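Local structure of DspB (Aggregatibacter actinomycetemcomitans, 1YHT) at residues 232-244 with 250-262. The protein probably hydrolyses terminal beta-linked N-acetylhexosamine residues as a family 20 glycoside hydrolase, an activity consistent with its release of cells from biofilms. Numbering follows the deposited sequence.
Sequences IEITYWSYDGDTQ and AERRDMRVSLPEL
Ile234 and Tyr236, on the outer side of strand 233-236, meet the start of helix 259-264. Leu262 CD1 lies 4.2 Å from Ile234 CG2 and meets the edge of the Tyr236 ring, 3.6 Å from Tyr236 CD1. Leu259 CB sits over the centre of one face of that ring, a CH-pi contact 4.1 Å from the centroid. With CG anti to the backbone N (chi1 -158°), the phenol extends toward 257-258, where its hydroxyl donates to Val257 O at 2.7 Å, in the carbonyl plane and on a lone pair. Arg253 crosses Tyr239: Arg253 CG lies over one face of the Tyr239 ring, offset toward the rim, while the guanidinium is tilted 59° from the ring. A water accepts from Tyr239 OH and donates to Arg256 O and Glu261 OE1, tying the ring to the capping box of Ser258 and Glu261 at the N-terminus of helix 259-264. Asp240 is gripped twice. Its OD2 receives Arg253 NE (2.9 Å) and NH2 (3.1 Å) in a side-on salt bridge, and Asp308 is a second acid for that arginine; its backbone O receives NE and NH2 of the bent Arg252, both from above the carbonyl plane. The chain thus leaves a parallel barrel strand and returns through helices 246-255 and 259-264 to the adjacent strand 269-271, the beta-alpha-beta crossover of a TIM barrel.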
ATOM      1  N   ILE A 232      13.005   7.650  -5.788  1.00  9.92           N
ATOM      2  CA  ILE A 232      11.879   7.044  -5.064  1.00 10.39           C
ATOM      3  C   ILE A 232      10.644   7.386  -5.874  1.00 10.43           C
ATOM      4  O   ILE A 232      10.507   8.529  -6.393  1.00 10.23           O
ATOM      5  CB  ILE A 232      11.726   7.568  -3.643  1.00 10.85           C
ATOM      6  CG1 ILE A 232      12.896   7.095  -2.777  1.00 12.08           C
ATOM      7  CG2 ILE A 232      10.346   7.075  -3.033  1.00 11.98           C
ATOM      8  CD1 ILE A 232      12.974   7.830  -1.376  1.00 11.52           C
ATOM      9  N   GLU A 233       9.781   6.386  -6.049  1.00 10.13           N
ATOM     10  CA  GLU A 233       8.597   6.537  -6.889  1.00 10.01           C
ATOM     11  C   GLU A 233       7.375   6.748  -6.015  1.00  9.92           C
ATOM     12  O   GLU A 233       7.203   6.050  -5.023  1.00 11.04           O
ATOM     13  CB  GLU A 233       8.437   5.340  -7.839  1.00 10.64           C
ATOM     14  CG  GLU A 233       9.687   5.085  -8.706  1.00  9.29           C
ATOM     15  CD  GLU A 233       9.585   3.931  -9.683  1.00 11.59           C
ATOM     16  OE1 GLU A 233       8.559   3.217  -9.698  1.00 14.95           O
ATOM     17  OE2 GLU A 233      10.562   3.710 -10.448  1.00 11.75           O
ATOM     18  N   ILE A 234       6.567   7.756  -6.351  1.00  8.02           N
ATOM     19  CA  ILE A 234       5.510   8.202  -5.471  1.00  8.29           C
ATOM     20  C   ILE A 234       4.125   7.669  -5.872  1.00  8.66           C
ATOM     21  O   ILE A 234       3.714   7.790  -7.054  1.00  9.76           O
ATOM     22  CB  ILE A 234       5.452   9.724  -5.397  1.00  7.40           C
ATOM     23  CG1 ILE A 234       6.858  10.341  -5.060  1.00  7.72           C
ATOM     24  CG2 ILE A 234       4.355  10.153  -4.428  1.00  8.09           C
ATOM     25  CD1 ILE A 234       7.620   9.607  -4.014  1.00  8.11           C
ATOM     26  N   THR A 235       3.433   7.082  -4.892  1.00  7.68           N
ATOM     27  CA  THR A 235       2.008   6.734  -5.011  1.00  7.99           C
ATOM     28  C   THR A 235       1.167   7.827  -4.351  1.00  8.08           C
ATOM     29  O   THR A 235       1.039   7.887  -3.122  1.00  8.63           O
ATOM     30  CB  THR A 235       1.712   5.271  -4.439  1.00  8.15           C
ATOM     31  OG1 THR A 235       2.103   5.140  -3.063  1.00  4.65           O
ATOM     32  CG2 THR A 235       2.473   4.289  -5.219  1.00  7.58           C
ATOM     33  N   TYR A 236       0.642   8.732  -5.188  1.00  9.67           N
ATOM     34  CA  TYR A 236       0.042  10.011  -4.770  1.00  8.86           C
ATOM     35  C   TYR A 236      -1.457   9.890  -4.610  1.00  8.84           C
ATOM     36  O   TYR A 236      -2.203   9.844  -5.619  1.00  9.56           O
ATOM     37  CB  TYR A 236       0.351  11.146  -5.794  1.00  8.99           C
ATOM     38  CG  TYR A 236       0.234  12.530  -5.181  1.00  7.81           C
ATOM     39  CD1 TYR A 236       1.376  13.288  -4.879  1.00  9.50           C
ATOM     40  CD2 TYR A 236      -1.000  13.055  -4.810  1.00  8.11           C
ATOM     41  CE1 TYR A 236       1.285  14.555  -4.242  1.00  7.87           C
ATOM     42  CE2 TYR A 236      -1.104  14.299  -4.205  1.00  9.80           C
ATOM     43  CZ  TYR A 236       0.045  15.077  -3.948  1.00 10.70           C
ATOM     44  OH  TYR A 236      -0.060  16.337  -3.313  1.00 11.07           O
ATOM     45  N   TRP A 237      -1.908   9.832  -3.360  1.00  8.58           N
ATOM     46  CA  TRP A 237      -3.306   9.514  -3.067  1.00  9.46           C
ATOM     47  C   TRP A 237      -4.204  10.694  -2.688  1.00 10.53           C
ATOM     48  O   TRP A 237      -5.397  10.672  -2.960  1.00  8.82           O
ATOM     49  CB  TRP A 237      -3.417   8.443  -2.024  1.00  8.81           C
ATOM     50  CG  TRP A 237      -3.011   8.801  -0.647  1.00  9.58           C
ATOM     51  CD1 TRP A 237      -1.751   8.916  -0.165  1.00  9.81           C
ATOM     52  CD2 TRP A 237      -3.883   9.061   0.447  1.00  8.76           C
ATOM     53  NE1 TRP A 237      -1.775   9.238   1.158  1.00  9.00           N
ATOM     54  CE2 TRP A 237      -3.073   9.344   1.565  1.00  8.70           C
ATOM     55  CE3 TRP A 237      -5.271   9.083   0.591  1.00  9.90           C
ATOM     56  CZ2 TRP A 237      -3.599   9.616   2.821  1.00  8.55           C
ATOM     57  CZ3 TRP A 237      -5.817   9.352   1.853  1.00  9.67           C
ATOM     58  CH2 TRP A 237      -4.983   9.620   2.951  1.00 10.76           C
ATOM     59  N   SER A 238      -3.609  11.692  -2.033  1.00 11.07           N
ATOM     60  CA  SER A 238      -4.344  12.885  -1.630  1.00 12.02           C
ATOM     61  C   SER A 238      -3.367  14.029  -1.323  1.00 12.69           C
ATOM     62  O   SER A 238      -2.298  13.808  -0.726  1.00 12.83           O
ATOM     63  CB  SER A 238      -5.148  12.566  -0.383  1.00 10.70           C
ATOM     64  OG  SER A 238      -5.978  13.651  -0.027  1.00 11.77           O
ATOM     65  N   TYR A 239      -3.762  15.246  -1.686  1.00 14.28           N
ATOM     66  CA  TYR A 239      -3.031  16.456  -1.307  1.00 14.68           C
ATOM     67  C   TYR A 239      -3.036  16.680   0.199  1.00 15.43           C
ATOM     68  O   TYR A 239      -2.113  17.280   0.743  1.00 15.68           O
ATOM     69  CB  TYR A 239      -3.676  17.670  -2.003  1.00 15.57           C
ATOM     70  CG  TYR A 239      -2.803  18.859  -2.396  1.00 15.74           C
ATOM     71  CD1 TYR A 239      -3.342  19.861  -3.202  1.00 16.75           C
ATOM     72  CD2 TYR A 239      -1.486  19.026  -1.944  1.00 17.99           C
ATOM     73  CE1 TYR A 239      -2.617  20.968  -3.587  1.00 15.22           C
ATOM     74  CE2 TYR A 239      -0.744  20.180  -2.313  1.00 16.28           C
ATOM     75  CZ  TYR A 239      -1.344  21.146  -3.134  1.00 17.81           C
ATOM     76  OH  TYR A 239      -0.678  22.263  -3.564  1.00 16.84           O
ATOM     77  N   ASP A 240      -4.074  16.222   0.884  1.00 15.69           N
ATOM     78  CA  ASP A 240      -4.284  16.620   2.277  1.00 16.60           C
ATOM     79  C   ASP A 240      -4.721  15.521   3.234  1.00 16.06           C
ATOM     80  O   ASP A 240      -5.201  15.789   4.366  1.00 15.23           O
ATOM     81  CB  ASP A 240      -5.272  17.800   2.298  1.00 18.24           C
ATOM     82  CG  ASP A 240      -6.605  17.476   1.605  1.00 18.52           C
ATOM     83  OD1 ASP A 240      -6.957  16.267   1.497  1.00 18.72           O
ATOM     84  OD2 ASP A 240      -7.286  18.438   1.183  1.00 18.79           O
ATOM     85  N   GLY A 241      -4.509  14.277   2.822  1.00 15.58           N
ATOM     86  CA  GLY A 241      -4.810  13.154   3.661  1.00 16.13           C
ATOM     87  C   GLY A 241      -6.286  12.926   3.827  1.00 16.16           C
ATOM     88  O   GLY A 241      -6.716  12.211   4.729  1.00 15.99           O
ATOM     89  N   ASP A 242      -7.060  13.549   2.952  1.00 17.57           N
ATOM     90  CA  ASP A 242      -8.513  13.509   3.015  1.00 18.74           C
ATOM     91  C   ASP A 242      -9.031  13.921   4.379  1.00 19.62           C
ATOM     92  O   ASP A 242     -10.015  13.382   4.846  1.00 18.23           O
ATOM     93  CB  ASP A 242      -9.060  12.101   2.646  1.00 18.58           C
ATOM     94  CG  ASP A 242      -8.782  11.729   1.214  1.00 19.06           C
ATOM     95  OD1 ASP A 242      -8.390  12.631   0.419  1.00 18.84           O
ATOM     96  OD2 ASP A 242      -8.976  10.532   0.892  1.00 17.06           O
ATOM     97  N   THR A 243      -8.377  14.897   4.995  1.00 20.94           N
ATOM     98  CA  THR A 243      -8.860  15.449   6.266  1.00 22.99           C
ATOM     99  C   THR A 243     -10.205  16.155   6.042  1.00 24.87           C
ATOM    100  O   THR A 243     -10.448  16.799   5.027  1.00 24.15           O
ATOM    101  CB  THR A 243      -7.819  16.416   6.951  1.00 22.98           C
ATOM    102  OG1 THR A 243      -8.332  16.885   8.203  1.00 25.52           O
ATOM    103  CG2 THR A 243      -7.531  17.608   6.082  1.00 23.01           C
ATOM    104  N   GLN A 244     -11.074  15.966   7.016  1.00 27.65           N
ATOM    105  CA  GLN A 244     -12.416  16.532   7.061  1.00 29.82           C
ATOM    106  C   GLN A 244     -12.385  17.923   7.733  1.00 30.40           C
ATOM    107  O   GLN A 244     -13.357  18.666   7.658  1.00 31.18           O
ATOM    108  CB  GLN A 244     -13.333  15.557   7.823  1.00 30.66           C
ATOM    109  CG  GLN A 244     -12.781  15.096   9.215  1.00 34.61           C
ATOM    110  CD  GLN A 244     -11.566  14.108   9.165  1.00 39.20           C
ATOM    111  OE1 GLN A 244     -11.688  12.970   8.698  1.00 44.10           O
ATOM    112  NE2 GLN A 244     -10.418  14.543   9.686  1.00 40.33           N
ATOM    113  N   ALA A 250      -6.325  23.173   4.420  1.00 26.21           N
ATOM    114  CA  ALA A 250      -5.605  24.382   3.956  1.00 26.35           C
ATOM    115  C   ALA A 250      -4.101  24.434   4.357  1.00 26.44           C
ATOM    116  O   ALA A 250      -3.233  24.768   3.535  1.00 26.29           O
ATOM    117  CB  ALA A 250      -6.342  25.653   4.438  1.00 27.01           C
ATOM    118  N   GLU A 251      -3.776  24.082   5.596  1.00 27.23           N
ATOM    119  CA  GLU A 251      -2.349  23.988   5.998  1.00 27.49           C
ATOM    120  C   GLU A 251      -1.596  22.960   5.156  1.00 26.29           C
ATOM    121  O   GLU A 251      -0.490  23.213   4.663  1.00 25.43           O
ATOM    122  CB  GLU A 251      -2.194  23.546   7.454  1.00 28.52           C
ATOM    123  CG  GLU A 251      -2.911  24.410   8.467  1.00 32.18           C
ATOM    124  CD  GLU A 251      -2.072  24.670   9.689  1.00 36.55           C
ATOM    125  OE1 GLU A 251      -1.282  23.761  10.103  1.00 40.16           O
ATOM    126  OE2 GLU A 251      -2.206  25.802  10.217  1.00 40.22           O
ATOM    127  N   ARG A 252      -2.181  21.773   5.024  1.00 24.90           N
ATOM    128  CA  ARG A 252      -1.486  20.699   4.284  1.00 24.37           C
ATOM    129  C   ARG A 252      -1.273  21.087   2.823  1.00 23.02           C
ATOM    130  O   ARG A 252      -0.206  20.867   2.259  1.00 22.35           O
ATOM    131  CB  ARG A 252      -2.169  19.335   4.469  1.00 24.40           C
ATOM    132  CG  ARG A 252      -2.455  19.083   5.928  1.00 27.25           C
ATOM    133  CD  ARG A 252      -2.102  17.797   6.503  1.00 29.54           C
ATOM    134  NE  ARG A 252      -3.166  16.840   6.386  1.00 30.35           N
ATOM    135  CZ  ARG A 252      -3.542  15.971   7.326  1.00 29.16           C
ATOM    136  NH1 ARG A 252      -3.016  15.942   8.541  1.00 30.56           N
ATOM    137  NH2 ARG A 252      -4.493  15.129   7.049  1.00 26.85           N
ATOM    138  N   ARG A 253      -2.258  21.733   2.224  1.00 22.30           N
ATOM    139  CA  ARG A 253      -2.129  22.138   0.823  1.00 22.24           C
ATOM    140  C   ARG A 253      -1.078  23.222   0.598  1.00 22.43           C
ATOM    141  O   ARG A 253      -0.505  23.342  -0.488  1.00 23.08           O
ATOM    142  CB  ARG A 253      -3.486  22.596   0.302  1.00 22.09           C
ATOM    143  CG  ARG A 253      -4.426  21.468   0.067  1.00 20.01           C
ATOM    144  CD  ARG A 253      -5.852  21.932  -0.209  1.00 22.92           C
ATOM    145  NE  ARG A 253      -6.639  20.738  -0.507  1.00 21.48           N
ATOM    146  CZ  ARG A 253      -6.870  20.250  -1.720  1.00 21.11           C
ATOM    147  NH1 ARG A 253      -6.476  20.889  -2.800  1.00 19.43           N
ATOM    148  NH2 ARG A 253      -7.559  19.124  -1.837  1.00 21.64           N
ATOM    149  N   ASP A 254      -0.828  24.011   1.634  1.00 22.29           N
ATOM    150  CA  ASP A 254       0.199  25.042   1.583  1.00 22.51           C
ATOM    151  C   ASP A 254       1.566  24.468   1.885  1.00 21.92           C
ATOM    152  O   ASP A 254       2.567  24.973   1.441  1.00 22.41           O
ATOM    153  CB  ASP A 254      -0.112  26.122   2.613  1.00 22.66           C
ATOM    154  CG  ASP A 254       0.783  27.327   2.453  1.00 24.99           C
ATOM    155  OD1 ASP A 254       0.839  27.874   1.319  1.00 27.57           O
ATOM    156  OD2 ASP A 254       1.463  27.675   3.448  1.00 26.83           O
ATOM    157  N   MET A 255       1.601  23.408   2.672  1.00 21.26           N
ATOM    158  CA  MET A 255       2.868  22.852   3.107  1.00 20.82           C
ATOM    159  C   MET A 255       3.341  21.724   2.197  1.00 19.15           C
ATOM    160  O   MET A 255       4.501  21.594   1.917  1.00 17.35           O
ATOM    161  CB  MET A 255       2.680  22.266   4.483  1.00 21.82           C
ATOM    162  CG  MET A 255       2.970  23.172   5.634  1.00 27.25           C
ATOM    163  SD  MET A 255       2.584  22.281   7.172  1.00 35.51           S
ATOM    164  CE  MET A 255       3.336  20.647   6.988  1.00 35.70           C
ATOM    165  N   ARG A 256       2.420  20.852   1.808  1.00 18.08           N
ATOM    166  CA  ARG A 256       2.781  19.673   1.039  1.00 17.15           C
ATOM    167  C   ARG A 256       3.062  20.007  -0.418  1.00 15.90           C
ATOM    168  O   ARG A 256       2.588  21.013  -0.947  1.00 14.48           O
ATOM    169  CB  ARG A 256       1.670  18.645   1.123  1.00 16.81           C
ATOM    170  CG  ARG A 256       1.514  18.087   2.506  1.00 19.15           C
ATOM    171  CD  ARG A 256       0.540  16.954   2.542  1.00 19.52           C
ATOM    172  NE  ARG A 256       0.398  16.409   3.881  1.00 18.93           N
ATOM    173  CZ  ARG A 256      -0.299  15.320   4.183  1.00 21.43           C
ATOM    174  NH1 ARG A 256      -0.928  14.635   3.240  1.00 21.60           N
ATOM    175  NH2 ARG A 256      -0.376  14.916   5.442  1.00 22.82           N
ATOM    176  N   VAL A 257       3.806  19.123  -1.079  1.00 15.12           N
ATOM    177  CA  VAL A 257       4.030  19.242  -2.513  1.00 15.76           C
ATOM    178  C   VAL A 257       2.799  18.678  -3.311  1.00 14.31           C
ATOM    179  O   VAL A 257       2.229  17.651  -2.976  1.00 13.99           O
ATOM    180  CB  VAL A 257       5.396  18.569  -2.925  1.00 16.09           C
ATOM    181  CG1 VAL A 257       5.305  17.087  -2.829  1.00 19.99           C
ATOM    182  CG2 VAL A 257       5.761  18.904  -4.342  1.00 17.53           C
ATOM    183  N   SER A 258       2.405  19.373  -4.358  1.00 13.38           N
ATOM    184  CA  SER A 258       1.356  18.881  -5.272  1.00 14.07           C
ATOM    185  C   SER A 258       1.938  17.844  -6.245  1.00 13.52           C
ATOM    186  O   SER A 258       3.155  17.740  -6.418  1.00 13.58           O
ATOM    187  CB  SER A 258       0.809  20.054  -6.089  1.00 14.33           C
ATOM    188  OG  SER A 258       1.748  20.434  -7.066  1.00 13.17           O
ATOM    189  N   LEU A 259       1.052  17.098  -6.886  1.00 13.58           N
ATOM    190  CA  LEU A 259       1.471  16.137  -7.858  1.00 13.15           C
ATOM    191  C   LEU A 259       2.222  16.872  -9.001  1.00 13.53           C
ATOM    192  O   LEU A 259       3.300  16.437  -9.383  1.00 11.65           O
ATOM    193  CB  LEU A 259       0.288  15.272  -8.323  1.00 13.53           C
ATOM    194  CG  LEU A 259       0.610  14.232  -9.398  1.00 11.36           C
ATOM    195  CD1 LEU A 259      -0.251  12.966  -9.285  1.00 12.88           C
ATOM    196  CD2 LEU A 259       0.499  14.848 -10.754  1.00 12.02           C
ATOM    197  N   PRO A 260       1.668  17.993  -9.536  1.00 13.62           N
ATOM    198  CA  PRO A 260       2.423  18.654 -10.582  1.00 13.95           C
ATOM    199  C   PRO A 260       3.802  19.126 -10.135  1.00 13.51           C
ATOM    200  O   PRO A 260       4.731  19.089 -10.913  1.00 14.90           O
ATOM    201  CB  PRO A 260       1.528  19.840 -10.964  1.00 14.37           C
ATOM    202  CG  PRO A 260       0.100  19.346 -10.601  1.00 13.90           C
ATOM    203  CD  PRO A 260       0.362  18.639  -9.307  1.00 14.45           C
ATOM    204  N   GLU A 261       3.913  19.590  -8.901  1.00 13.86           N
ATOM    205  CA  GLU A 261       5.208  20.016  -8.370  1.00 14.38           C
ATOM    206  C   GLU A 261       6.234  18.895  -8.370  1.00 13.75           C
ATOM    207  O   GLU A 261       7.407  19.111  -8.692  1.00 13.32           O
ATOM    208  CB  GLU A 261       5.045  20.640  -7.007  1.00 14.72           C
ATOM    209  CG  GLU A 261       4.566  22.071  -7.109  1.00 16.21           C
ATOM    210  CD  GLU A 261       3.925  22.594  -5.849  1.00 18.33           C
ATOM    211  OE1 GLU A 261       3.666  21.854  -4.877  1.00 15.60           O
ATOM    212  OE2 GLU A 261       3.665  23.812  -5.823  1.00 23.92           O
ATOM    213  N   LEU A 262       5.775  17.680  -8.072  1.00 13.84           N
ATOM    214  CA  LEU A 262       6.616  16.499  -8.106  1.00 13.00           C
ATOM    215  C   LEU A 262       7.036  16.177  -9.527  1.00 13.59           C
ATOM    216  O   LEU A 262       8.200  15.884  -9.779  1.00 13.56           O
ATOM    217  CB  LEU A 262       5.881  15.310  -7.482  1.00 12.75           C
ATOM    218  CG  LEU A 262       5.722  15.374  -5.938  1.00 12.62           C
ATOM    219  CD1 LEU A 262       4.838  14.240  -5.431  1.00 10.84           C
ATOM    220  CD2 LEU A 262       7.038  15.351  -5.229  1.00 11.90           C
TER
HETATM  221  O   HOH W   1       1.851  22.552  -2.960  1.00 17.33           O